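PDB 5CI5: extracellular solute-binding protein family 1 from Pseudothermotoga lettingae, which binds alpha-D-tagatopyranose and, as an ABC-transporter solute-binding protein, probably delivers a sugar to its membrane transporter. Local coordinates for residues 168-173 and 236-241; 178-183 and 256-261; 182-187 and 227-232. All coordinates share one frame; numbering follows the deposited sequence.

How the contacts relate
All three contacts sit in the same lobe and on the same side of the chain's centre, with the Ser185 side chain of contact 3 about 10 Å from the bound sugar. Contacts 1 and 2 are partly buried and touch each other through Thr173 OG1 and Gly181 N and through Val238 O and Tyr182 N. Contact 3 is buried throughout and shares Tyr182 and Gly183 with contact 2. The chemistry follows the place: contact 1 sets a helix end on a loop by apolar packing, contact 2 pairs two extended segments through backbone hydrogen bonds with two arginines at its outer end, and contact 3 lays segment 182-187 on a helix through a tyrosine, a valine and a leucine.

Contact 1: residues 168-173 and 236-241; sequences AALKIT and YNVSPN
Thr173, the residue at which helix 162-172 unwinds, comes within 5.7 Å of Val238, CA to CA, where the loop after helix 220-234 crosses the helix end. This is a helix C-terminus packed on a loop, within one lobe of the type 2 periplasmic-binding fold. Val238 is the central side chain. Its CG1 lies 3.4 Å from Thr173 OG1, the two side chains crossing at about a right angle, and the same methyl also lies 3.9 Å from Ala169 CB. Leu170 closes the outer side: its CD2 branch reaches over to Val238 CG1 at 3.8 Å and also rests against the backbone, 3.7 Å from Tyr236 O. The hydroxyl of Thr173 is turned back on its own helix, OG1 lying beside the backbone N (chi1 -64°), and donates to Ala169 O at 2.7 Å. That carbonyl oxygen also takes the amide, with Thr173 N 3.1 Å from Ala169 O, and the two donors arrive on opposite faces of its plane. OG1 in turn is bonded to Gly181 N, while the backbone of Val238 is bonded to Tyr182 and Leu232, which ties the loop to both its neighbours. The threonine methyl, CG2, touches the same loop one residue earlier, 3.6 Å from Asn237 O.

Contact 2: residues 178-183 and 256-261; sequences RIYGYG and QNRVAM
The guanidinium groups of Arg178 and Arg258 stack, their centres 4.4 Å apart and their planes 30° off parallel. Arg178 NH1 stands 3.3 Å above the Arg258 plane, over its centre. At the edge of that same group lies the backbone of Arg178: Arg258 NH2 donates to Arg178 O at 3.0 Å, in the guanidinium plane and on a lone pair of the carbonyl. The same Arg258 NH2 also has Tyr180 CE2 at the edge, near the guanidinium plane and 4.2 Å away. Bends at chi2 and chi3 (chi3 -63°) fold the Arg258 chain so that its end comes back to the carbonyl. Were Arg258 an alanine, Arg178 O would probably lose this donor and the Arg178 guanidinium, without its stacking partner, would be free to swing.

Further in, the two segments run parallel and meet in a single beta bridge between Tyr180 and Val259. Tyr180 N gives a 2.8 Å bond to Arg258 O, and Ala260 N returns one of 3.0 Å to Tyr180 O. Segment 256-261 leaves helix 247-255 through the Schellman motif at Asn257 and enters edge strand 261-264 of the small antiparallel sheet. At that end Gly183 N holds Met261 O at 3.0 Å. Met261, modelled as selenomethionine, packs its CB 3.7 Å from Tyr182 CD1; a turn at chi3 (-90°) curls its CE over Gly181 O. The Tyr182 hydroxyl itself is bonded to His288.

Contact 3: residues 182-187 and 227-232; sequences YGVSGT and KFYTDL
Val184 and Tyr229 make the closest backbone approach, 7.1 Å between their CA atoms, where segment 182-187, extended as far as Ser185, passes a turn of helix 220-234. Val184 points its two methyls at the helix and uses them differently. CG1 sits over one face of the Tyr229 ring, 3.7 Å from its centroid and 16° off the normal, a CH-pi contact, while CG2 meets Leu232 CB at 3.8 Å. Both methyls also border Tyr229 O, a buried carbonyl oxygen with no polar partner in the model. The Tyr229 side chain leaves the helix stretched out, CG opposite the backbone N (chi1 -173°), and the ring reaches in, sliding past the oppositely directed Val184 side chain, to the carbonyl of Ser185. There the hydroxyl donates to Ser185 O at 2.7 Å, in the carbonyl plane and on a lone pair, so the ring is held by one face and by its hydroxyl.

This is a largely extended segment laid on a helix inside one of the two lobes that probably enclose the sugar. It runs on toward helix 190-202, whose Glu190 and Leu194 line the tagatose pocket, and the Ser185 side chain is about 10 Å from the sugar. Ser185 OG is bonded to Glu247 N and Val184 O to the Tyr250 hydroxyl, which fixes the segment on its other flank. Leu232 CD1 packs obliquely against Tyr182, 4.0 Å from its CD2, and also lies over a face of the Phe228 ring one helical turn back. Val184 CG2 meets the edge of the Tyr182 ring, in its plane.

Contact 1: residues 168-173 and 236-241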
# COMPACT_ATOMS: atom_id res chain seq x y z
N ALA A 168 4.17 10.42 22.68
CA ALA A 168 2.83 10.84 22.29
C ALA A 168 1.85 9.67 22.40
O ALA A 168 0.73 9.85 22.89
CB ALA A 168 2.82 11.39 20.90
N ALA A 169 2.26 8.49 21.92
CA ALA A 169 1.40 7.31 22.00
C ALA A 169 1.05 6.96 23.46
O ALA A 169 -0.10 6.64 23.76
CB ALA A 169 2.05 6.13 21.33
N LEU A 170 2.02 7.03 24.36
CA LEU A 170 1.74 6.73 25.77
C LEU A 170 0.80 7.76 26.39
O LEU A 170 -0.08 7.42 27.18
CB LEU A 170 3.04 6.65 26.56
CG LEU A 170 3.85 5.38 26.36
CD1 LEU A 170 5.26 5.54 26.96
CD2 LEU A 170 3.15 4.17 26.97
N LYS A 171 0.98 9.02 26.02
CA LYS A 171 0.18 10.11 26.57
C LYS A 171 -1.29 10.05 26.13
O LYS A 171 -2.20 10.40 26.89
CB LYS A 171 0.80 11.45 26.17
CG LYS A 171 2.02 11.81 27.01
CD LYS A 171 2.65 13.11 26.56
CE LYS A 171 3.79 13.52 27.49
NZ LYS A 171 4.59 14.63 26.90
N ILE A 172 -1.51 9.59 24.91
CA ILE A 172 -2.86 9.49 24.36
C ILE A 172 -3.62 8.24 24.82
O ILE A 172 -4.85 8.27 25.03
CB ILE A 172 -2.79 9.51 22.81
CG1 ILE A 172 -2.38 10.90 22.32
CG2 ILE A 172 -4.12 9.12 22.19
CD1 ILE A 172 -1.86 10.93 20.88
N THR A 173 -2.90 7.14 24.93
CA THR A 173 -3.53 5.86 25.21
C THR A 173 -4.31 5.86 26.53
O THR A 173 -3.83 6.33 27.55
CB THR A 173 -2.50 4.73 25.22
OG1 THR A 173 -1.92 4.60 23.91
CG2 THR A 173 -3.17 3.40 25.60
N TYR A 236 4.50 -1.55 25.76
CA TYR A 236 3.99 -0.19 25.94
C TYR A 236 2.48 -0.18 25.85
O TYR A 236 1.83 0.72 26.38
CB TYR A 236 4.60 0.75 24.89
CG TYR A 236 6.11 0.85 24.96
CD1 TYR A 236 6.75 1.34 26.10
CD2 TYR A 236 6.90 0.48 23.88
CE1 TYR A 236 8.13 1.44 26.17
CE2 TYR A 236 8.29 0.57 23.93
CZ TYR A 236 8.90 1.06 25.07
OH TYR A 236 10.28 1.14 25.11
N ASN A 237 1.91 -1.18 25.18
CA ASN A 237 0.45 -1.34 25.10
C ASN A 237 -0.25 -0.07 24.62
O ASN A 237 -1.16 0.42 25.29
CB ASN A 237 -0.11 -1.74 26.46
CG ASN A 237 -1.54 -2.21 26.39
OD1 ASN A 237 -1.99 -2.74 25.37
ND2 ASN A 237 -2.27 -2.01 27.47
N VAL A 238 0.16 0.45 23.46
CA VAL A 238 -0.48 1.64 22.89
C VAL A 238 -1.35 1.35 21.66
O VAL A 238 -1.92 2.26 21.06
CB VAL A 238 0.55 2.72 22.52
CG1 VAL A 238 1.23 3.23 23.78
CG2 VAL A 238 1.57 2.20 21.51
N SER A 239 -1.47 0.07 21.34
CA SER A 239 -2.20 -0.42 20.17
C SER A 239 -3.37 -1.32 20.56
O SER A 239 -3.30 -2.07 21.54
CB SER A 239 -1.24 -1.22 19.29
OG SER A 239 -1.86 -1.63 18.07
N PRO A 240 -4.43 -1.29 19.75
CA PRO A 240 -5.38 -2.41 19.82
C PRO A 240 -4.65 -3.71 19.50
O PRO A 240 -3.52 -3.70 18.98
CB PRO A 240 -6.42 -2.06 18.76
CG PRO A 240 -6.27 -0.60 18.54
CD PRO A 240 -4.81 -0.33 18.71
N ASN A 241 -5.30 -4.84 19.75
CA ASN A 241 -4.68 -6.14 19.57
C ASN A 241 -4.08 -6.34 18.18
O ASN A 241 -4.80 -6.52 17.20
CB ASN A 241 -5.73 -7.24 19.83
CG ASN A 241 -5.11 -8.62 19.93
OD1 ASN A 241 -4.00 -8.86 19.45
ND2 ASN A 241 -5.84 -9.54 20.53

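Contact 2: residues 178-183 and 256-261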
# COMPACT_ATOMS: atom_id res chain seq x y z
N ARG A 178 -10.78 2.21 25.76
CA ARG A 178 -10.62 1.68 24.41
C ARG A 178 -10.10 2.77 23.49
O ARG A 178 -10.46 2.84 22.30
CB ARG A 178 -11.93 1.09 23.88
CG ARG A 178 -12.51 -0.04 24.75
CD ARG A 178 -13.84 -0.55 24.18
NE ARG A 178 -14.74 0.57 23.96
CZ ARG A 178 -15.16 1.01 22.79
NH1 ARG A 178 -14.83 0.38 21.66
NH2 ARG A 178 -15.90 2.10 22.74
N ILE A 179 -9.22 3.61 24.05
CA ILE A 179 -8.54 4.69 23.32
C ILE A 179 -7.07 4.33 23.16
O ILE A 179 -6.41 4.02 24.14
CB ILE A 179 -8.67 6.05 24.04
CG1 ILE A 179 -10.15 6.46 24.15
CG2 ILE A 179 -7.84 7.14 23.37
CD1 ILE A 179 -10.90 6.51 22.83
N TYR A 180 -6.55 4.41 21.94
CA TYR A 180 -5.19 3.93 21.65
C TYR A 180 -4.38 4.97 20.91
O TYR A 180 -4.89 5.65 20.02
CB TYR A 180 -5.26 2.66 20.83
CG TYR A 180 -5.99 1.56 21.56
CD1 TYR A 180 -5.32 0.71 22.42
CD2 TYR A 180 -7.38 1.39 21.40
CE1 TYR A 180 -6.01 -0.29 23.09
CE2 TYR A 180 -8.05 0.40 22.06
CZ TYR A 180 -7.38 -0.42 22.90
OH TYR A 180 -8.09 -1.40 23.54
N GLY A 181 -3.12 5.09 21.29
CA GLY A 181 -2.23 6.06 20.67
C GLY A 181 -1.68 5.69 19.29
O GLY A 181 -1.50 6.57 18.46
N TYR A 182 -1.39 4.41 19.06
CA TYR A 182 -0.67 4.01 17.82
C TYR A 182 -0.97 2.55 17.45
O TYR A 182 -0.68 1.62 18.20
CB TYR A 182 0.87 4.22 17.98
CG TYR A 182 1.63 3.89 16.71
CD1 TYR A 182 1.85 4.87 15.74
CD2 TYR A 182 2.09 2.61 16.45
CE1 TYR A 182 2.52 4.58 14.56
CE2 TYR A 182 2.77 2.31 15.28
CZ TYR A 182 2.96 3.30 14.32
OH TYR A 182 3.63 3.05 13.15
N GLY A 183 -1.57 2.38 16.28
CA GLY A 183 -1.99 1.06 15.82
C GLY A 183 -0.86 0.33 15.12
O GLY A 183 -0.32 0.84 14.13
N GLN A 256 -13.59 6.97 14.31
CA GLN A 256 -14.39 6.98 15.53
C GLN A 256 -13.68 7.65 16.70
O GLN A 256 -14.16 7.56 17.81
CB GLN A 256 -14.75 5.56 15.94
CG GLN A 256 -15.55 4.76 14.92
CD GLN A 256 -15.86 3.37 15.44
OE1 GLN A 256 -14.97 2.68 15.95
NE2 GLN A 256 -17.12 2.95 15.34
N ASN A 257 -12.55 8.31 16.43
CA ASN A 257 -11.71 8.91 17.47
C ASN A 257 -11.27 7.93 18.56
O ASN A 257 -11.21 8.28 19.74
CB ASN A 257 -12.46 10.11 18.07
CG ASN A 257 -12.87 11.11 17.01
OD1 ASN A 257 -12.06 11.53 16.20
ND2 ASN A 257 -14.15 11.45 16.98
N ARG A 258 -10.90 6.72 18.15
CA ARG A 258 -10.40 5.71 19.09
C ARG A 258 -8.94 5.34 18.86
O ARG A 258 -8.32 4.78 19.75
CB ARG A 258 -11.24 4.45 18.99
CG ARG A 258 -12.70 4.71 19.38
CD ARG A 258 -13.32 3.52 20.01
NE ARG A 258 -13.36 2.40 19.09
CZ ARG A 258 -12.63 1.30 19.19
NH1 ARG A 258 -12.79 0.36 18.27
NH2 ARG A 258 -11.74 1.12 20.16
N VAL A 259 -8.41 5.64 17.68
CA VAL A 259 -6.98 5.37 17.40
C VAL A 259 -6.37 6.62 16.82
O VAL A 259 -6.79 7.07 15.78
CB VAL A 259 -6.79 4.19 16.43
CG1 VAL A 259 -5.29 4.03 16.02
CG2 VAL A 259 -7.26 2.94 17.08
N ALA A 260 -5.35 7.16 17.49
CA ALA A 260 -4.86 8.49 17.14
C ALA A 260 -3.82 8.51 16.05
O ALA A 260 -3.65 9.54 15.41
CB ALA A 260 -4.29 9.16 18.37
N MSE A 261 -3.10 7.40 15.87
CA MSE A 261 -2.01 7.33 14.89
C MSE A 261 -2.01 5.96 14.27
O MSE A 261 -2.25 4.98 14.96
CB MSE A 261 -0.65 7.59 15.54
CG MSE A 261 -0.43 8.99 16.04
SE MSE A 261 1.37 9.23 16.74
CE MSE A 261 1.06 8.75 18.59

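Contact 3: residues 182-187 and 227-232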
# COMPACT_ATOMS: atom_id res chain seq x y z
N TYR A 182 -1.39 4.41 19.06
CA TYR A 182 -0.67 4.01 17.82
C TYR A 182 -0.97 2.55 17.45
O TYR A 182 -0.68 1.62 18.20
CB TYR A 182 0.87 4.22 17.98
CG TYR A 182 1.63 3.89 16.71
CD1 TYR A 182 1.85 4.87 15.74
CD2 TYR A 182 2.09 2.61 16.45
CE1 TYR A 182 2.52 4.58 14.56
CE2 TYR A 182 2.77 2.31 15.28
CZ TYR A 182 2.96 3.30 14.32
OH TYR A 182 3.63 3.05 13.15
N GLY A 183 -1.57 2.38 16.28
CA GLY A 183 -1.99 1.06 15.82
C GLY A 183 -0.86 0.33 15.12
O GLY A 183 -0.32 0.84 14.13
N VAL A 184 -0.53 -0.86 15.62
CA VAL A 184 0.51 -1.74 15.07
C VAL A 184 -0.13 -2.88 14.27
O VAL A 184 -0.96 -3.59 14.81
CB VAL A 184 1.38 -2.35 16.20
CG1 VAL A 184 2.40 -3.34 15.66
CG2 VAL A 184 2.08 -1.24 17.02
N SER A 185 0.23 -3.03 12.99
CA SER A 185 -0.34 -4.14 12.20
C SER A 185 0.43 -5.41 12.50
O SER A 185 1.65 -5.48 12.30
CB SER A 185 -0.30 -3.84 10.69
OG SER A 185 -1.05 -2.67 10.39
N GLY A 186 -0.29 -6.43 12.96
CA GLY A 186 0.30 -7.73 13.24
C GLY A 186 -0.48 -8.92 12.71
O GLY A 186 -0.32 -10.04 13.20
N THR A 187 -1.32 -8.67 11.72
CA THR A 187 -2.10 -9.69 11.02
C THR A 187 -1.24 -10.43 9.98
O THR A 187 -0.16 -9.97 9.60
CB THR A 187 -3.30 -9.01 10.32
OG1 THR A 187 -2.82 -7.84 9.62
CG2 THR A 187 -4.35 -8.57 11.33
N LYS A 227 12.00 -5.12 17.63
CA LYS A 227 11.70 -4.94 19.05
C LYS A 227 10.81 -3.72 19.29
O LYS A 227 9.83 -3.81 20.02
CB LYS A 227 12.99 -4.82 19.86
CG LYS A 227 13.69 -6.14 20.00
CD LYS A 227 14.86 -6.11 20.98
CE LYS A 227 15.41 -7.52 21.13
NZ LYS A 227 16.42 -7.62 22.21
N PHE A 228 11.06 -2.60 18.61
CA PHE A 228 10.26 -1.41 18.87
C PHE A 228 8.86 -1.56 18.30
O PHE A 228 7.90 -1.25 18.98
CB PHE A 228 10.94 -0.16 18.31
CG PHE A 228 10.24 1.13 18.67
CD1 PHE A 228 9.79 1.36 19.97
CD2 PHE A 228 10.02 2.09 17.72
CE1 PHE A 228 9.16 2.57 20.29
CE2 PHE A 228 9.40 3.30 18.04
CZ PHE A 228 8.96 3.53 19.33
N TYR A 229 8.76 -2.07 17.08
CA TYR A 229 7.46 -2.27 16.44
C TYR A 229 6.58 -3.16 17.29
O TYR A 229 5.44 -2.84 17.57
CB TYR A 229 7.66 -2.87 15.06
CG TYR A 229 6.42 -2.98 14.19
CD1 TYR A 229 5.79 -1.86 13.69
CD2 TYR A 229 5.91 -4.22 13.85
CE1 TYR A 229 4.67 -1.97 12.89
CE2 TYR A 229 4.79 -4.34 13.03
CZ TYR A 229 4.18 -3.21 12.54
OH TYR A 229 3.04 -3.28 11.75
N THR A 230 7.12 -4.29 17.73
CA THR A 230 6.32 -5.19 18.56
C THR A 230 6.17 -4.70 20.02
O THR A 230 5.11 -4.93 20.61
CB THR A 230 6.88 -6.62 18.56
OG1 THR A 230 8.24 -6.64 19.03
CG2 THR A 230 6.79 -7.22 17.15
N ASP A 231 7.18 -4.02 20.57
CA ASP A 231 7.06 -3.45 21.92
C ASP A 231 5.90 -2.45 22.04
O ASP A 231 5.28 -2.35 23.09
CB ASP A 231 8.35 -2.75 22.34
CG ASP A 231 9.42 -3.70 22.86
OD1 ASP A 231 9.12 -4.88 23.09
OD2 ASP A 231 10.56 -3.23 23.06
N LEU A 232 5.64 -1.69 20.98
CA LEU A 232 4.54 -0.74 20.99
C LEU A 232 3.24 -1.46 21.30
O LEU A 232 2.38 -0.95 22.01
CB LEU A 232 4.45 0.00 19.65
CG LEU A 232 5.51 1.08 19.48
CD1 LEU A 232 5.63 1.46 18.02
CD2 LEU A 232 5.24 2.31 20.33